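Local structure of L-2,4-diaminobutyric acid acetyltransferase (Geobacillus sp., 6SLL) at residues B[123-128]-B[166-171]. The protein catalyses acetylation of L-2,4-diaminobutyrate with acetyl coenzyme A as acetyl donor, a step in the biosynthesis of the chemical chaperone ectoine. Sequence-based numbering, arbitrary orientation. Where two conformers were deposited one is given.
With DAB (2,4-diaminobutyric acid), chain G.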
ATOM      1  N   GLU B 123      -6.535  12.797   5.121  1.00 10.34           N
ATOM      2  CA  GLU B 123      -7.060  12.646   3.770  1.00 10.61           C
ATOM      3  C   GLU B 123      -7.707  11.321   3.593  1.00  9.66           C
ATOM      4  O   GLU B 123      -7.047  10.340   4.085  1.00 10.03           O
ATOM      5  CB  GLU B 123      -5.910  12.883   2.685  1.00 10.69           C
ATOM      6  CG  GLU B 123      -5.556  14.335   2.485  1.00 12.03           C
ATOM      7  CD  GLU B 123      -4.508  14.617   1.522  1.00 12.61           C
ATOM      8  OE1 GLU B 123      -4.041  15.796   1.470  1.00 13.75           O
ATOM      9  OE2 GLU B 123      -4.045  13.718   0.739  1.00 13.24           O
ATOM     10  N   THR B 124      -8.806  11.205   2.887  1.00  9.85           N
ATOM     11  CA  THR B 124      -9.440   9.915   2.597  1.00  9.50           C
ATOM     12  C   THR B 124     -10.347  10.155   1.401  1.00  9.49           C
ATOM     13  O   THR B 124     -10.776  11.276   1.225  1.00 11.95           O
ATOM     14  CB  THR B 124     -10.176   9.377   3.823  1.00  9.73           C
ATOM     15  OG1 THR B 124     -10.466   8.014   3.646  1.00 10.21           O
ATOM     16  CG2 THR B 124     -11.426  10.143   4.139  1.00 11.25           C
ATOM     17  N   THR B 125     -10.653   9.105   0.676  1.00  9.34           N
ATOM     18  CA  THR B 125     -11.677   9.302  -0.366  1.00  9.55           C
ATOM     19  C   THR B 125     -12.922   8.514   0.010  1.00 10.77           C
ATOM     20  O   THR B 125     -12.853   7.431   0.608  1.00 11.10           O
ATOM     21  CB  THR B 125     -11.161   8.878  -1.747  1.00 10.32           C
ATOM     22  OG1 THR B 125     -11.011   7.454  -1.865  1.00 10.86           O
ATOM     23  CG2 THR B 125      -9.943   9.584  -2.159  1.00 10.75           C
ATOM     24  N   VAL B 126     -14.102   9.096  -0.336  1.00 11.20           N
ATOM     25  CA  VAL B 126     -15.339   8.456   0.072  1.00 12.44           C
ATOM     26  C   VAL B 126     -16.349   8.563  -1.114  1.00 12.61           C
ATOM     27  O   VAL B 126     -16.811   9.687  -1.395  1.00 15.00           O
ATOM     28  CB  VAL B 126     -15.949   9.071   1.316  1.00 13.41           C
ATOM     29  CG1 VAL B 126     -17.141   8.193   1.732  1.00 17.46           C
ATOM     30  CG2 VAL B 126     -14.983   9.173   2.447  1.00 15.42           C
ATOM     31  N   SER B 127     -16.783   7.513  -1.640  0.50 11.87           N
ATOM     32  CA  SER B 127     -17.596   7.668  -2.725  0.50 11.63           C
ATOM     33  C   SER B 127     -18.965   8.054  -2.324  0.50 15.02           C
ATOM     34  O   SER B 127     -19.370   8.119  -1.094  0.50 17.79           O
ATOM     35  CB  SER B 127     -17.630   6.344  -3.453  0.50 12.23           C
ATOM     36  OG  SER B 127     -16.342   5.795  -4.117  0.50 12.15           O
ATOM     37  N   PRO B 128     -19.785   8.171  -3.358  1.00 19.51           N
ATOM     38  CA  PRO B 128     -21.228   8.431  -2.960  1.00 24.20           C
ATOM     39  C   PRO B 128     -22.064   7.367  -2.354  1.00 22.42           C
ATOM     40  O   PRO B 128     -22.819   7.500  -1.488  1.00 28.49           O
ATOM     41  CB  PRO B 128     -21.830   9.020  -4.198  1.00 22.78           C
ATOM     42  CG  PRO B 128     -20.681   9.673  -4.967  1.00 22.70           C
ATOM     43  CD  PRO B 128     -19.464   8.735  -4.682  1.00 19.57           C
ATOM     44  N   GLU B 166     -17.360   3.996  -8.953  1.00 13.95           N
ATOM     45  CA  GLU B 166     -17.788   5.271  -8.533  1.00 14.15           C
ATOM     46  C   GLU B 166     -16.650   6.306  -8.453  1.00 15.27           C
ATOM     47  O   GLU B 166     -15.473   5.901  -8.295  1.00 13.90           O
ATOM     48  CB  GLU B 166     -18.532   5.311  -7.214  1.00 16.54           C
ATOM     49  CG  GLU B 166     -19.890   4.551  -7.159  1.00 21.12           C
ATOM     50  CD  GLU B 166     -20.316   4.593  -5.636  1.00 21.66           C
ATOM     51  OE1 GLU B 166     -20.294   3.540  -4.924  1.00 31.65           O
ATOM     52  OE2 GLU B 166     -20.829   5.719  -5.184  1.00 28.05           O
ATOM     53  N   ASP B 167     -16.956   7.581  -8.533  1.00 12.84           N
ATOM     54  CA  ASP B 167     -15.997   8.588  -8.170  1.00 12.38           C
ATOM     55  C   ASP B 167     -15.531   8.372  -6.725  1.00 12.41           C
ATOM     56  O   ASP B 167     -16.233   7.929  -5.851  1.00 12.91           O
ATOM     57  CB  ASP B 167     -16.600  10.015  -8.200  1.00 14.33           C
ATOM     58  CG  ASP B 167     -17.038  10.521  -9.604  1.00 15.43           C
ATOM     59  OD1 ASP B 167     -16.519  10.020 -10.564  1.00 16.20           O
ATOM     60  OD2 ASP B 167     -17.928  11.370  -9.638  1.00 20.68           O
ATOM     61  N   GLU B 168     -14.276   8.820  -6.496  1.00 10.83           N
ATOM     62  CA  GLU B 168     -13.601   8.751  -5.161  1.00 11.47           C
ATOM     63  C   GLU B 168     -13.173  10.193  -4.795  1.00 10.84           C
ATOM     64  O   GLU B 168     -11.984  10.493  -4.853  1.00 10.95           O
ATOM     65  CB  GLU B 168     -12.408   7.829  -5.227  1.00 11.19           C
ATOM     66  CG  GLU B 168     -12.807   6.371  -5.330  1.00 11.61           C
ATOM     67  CD  GLU B 168     -13.198   5.686  -4.039  1.00 11.48           C
ATOM     68  OE1 GLU B 168     -13.131   6.313  -2.952  1.00 11.80           O
ATOM     69  OE2 GLU B 168     -13.533   4.480  -4.119  1.00 13.26           O
ATOM     70  N   PRO B 169     -14.090  11.067  -4.419  1.00 11.49           N
ATOM     71  CA  PRO B 169     -13.706  12.435  -4.079  1.00 11.36           C
ATOM     72  C   PRO B 169     -12.846  12.424  -2.809  1.00 11.57           C
ATOM     73  O   PRO B 169     -13.010  11.596  -1.899  1.00 11.55           O
ATOM     74  CB  PRO B 169     -15.011  13.123  -3.825  1.00 14.48           C
ATOM     75  CG  PRO B 169     -15.945  12.028  -3.656  1.00 18.91           C
ATOM     76  CD  PRO B 169     -15.528  10.853  -4.334  1.00 13.24           C
ATOM     77  N   LEU B 170     -11.937  13.388  -2.745  1.00 11.04           N
ATOM     78  CA  LEU B 170     -10.983  13.529  -1.623  1.00 11.87           C
ATOM     79  C   LEU B 170     -11.493  14.424  -0.539  1.00 11.35           C
ATOM     80  O   LEU B 170     -11.804  15.594  -0.779  1.00 14.73           O
ATOM     81  CB  LEU B 170      -9.628  14.064  -2.163  1.00 12.82           C
ATOM     82  CG  LEU B 170      -8.534  14.181  -1.181  1.00 14.34           C
ATOM     83  CD1 LEU B 170      -8.051  12.814  -0.690  1.00 16.28           C
ATOM     84  CD2 LEU B 170      -7.387  15.008  -1.759  1.00 18.30           C
ATOM     85  N   PHE B 171     -11.603  13.874   0.665  1.00 11.48           N
ATOM     86  CA  PHE B 171     -11.947  14.632   1.854  1.00 12.31           C
ATOM     87  C   PHE B 171     -10.670  14.976   2.498  1.00 13.69           C
ATOM     88  O   PHE B 171      -9.782  14.151   2.744  1.00 15.21           O
ATOM     89  CB  PHE B 171     -12.809  13.748   2.795  1.00 15.82           C
ATOM     90  CG  PHE B 171     -14.244  13.559   2.348  1.00 17.27           C
ATOM     91  CD1 PHE B 171     -14.548  12.893   1.156  1.00 16.74           C
ATOM     92  CD2 PHE B 171     -15.262  14.079   3.086  1.00 27.88           C
ATOM     93  CE1 PHE B 171     -15.848  12.737   0.698  1.00 20.91           C
ATOM     94  CE2 PHE B 171     -16.587  13.853   2.643  1.00 32.78           C
ATOM     95  CZ  PHE B 171     -16.840  13.357   1.366  1.00 30.07           C
TER
HETATM   96  N   DAB G 202     -12.693   2.371  -2.573  1.00 13.99           N
HETATM   97  CA  DAB G 202     -11.300   2.596  -2.080  1.00 11.16           C
HETATM   98  C   DAB G 202     -10.826   1.306  -1.444  1.00 10.71           C
HETATM   99  O   DAB G 202      -9.621   1.230  -1.236  1.00 12.18           O
HETATM  100  CB  DAB G 202     -11.230   3.770  -1.097  1.00 11.46           C
HETATM  101  CG  DAB G 202     -11.892   3.544   0.225  1.00 11.84           C
HETATM  102  ND  DAB G 202     -11.732   4.765   1.071  1.00 12.68           N
HETATM  103  OXT DAB G 202     -11.629   0.430  -1.144  1.00 12.27           O
HETATM  104  O   HOH W   1     -14.803   5.225  -1.115  1.00 15.46           O
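The side chains of Thr125 and Glu168 cross at about a right angle, and between them they show how a strand pair can present both side chain and backbone to one substrate. Thr125 OG1, set between its backbone N and carbonyl carbon (chi1 71°), donates to Glu168 OE1 at 2.6 Å, arriving from above the carboxylate plane. The same hydroxyl also bonds Tyr48 OH of the second subunit. The glutamate chain bends at chi2 (-81°), which brings CD round toward Thr125 and Ser127; from there Glu168 OE2 accepts a hydrogen bond from the substrate's alpha-amino N at 2.7 Å, and OE1 takes a water that Ser127 N holds in turn. An alanine in place of Glu168 would probably leave the alpha-amino group without this acceptor and the Thr125 hydroxyl short of one partner. Strands 121-125 and 168-173 are antiparallel neighbours in the mixed sheet of this GNAT-family acetyltransferase; Thr124 and Phe171 form a hydrogen-bonded pair, Phe171 N lying 2.8 Å from Thr124 O. Where strand 121-125 ends, Thr125 O accepts the other amino group, ND of the substrate, at 2.9 Å. On the Thr124 side of the sheet, Val126 CG2 lies over one face of the Phe171 ring, while Val126 CB stands 3.7 Å from Phe171 CE1. Farther along, Glu166 and Pro128 slide past each other in opposite directions, Glu166 OE2 3.3 Å from Pro128 CD, while Glu166 OE1 hydrogen-bonds Ser129 OG.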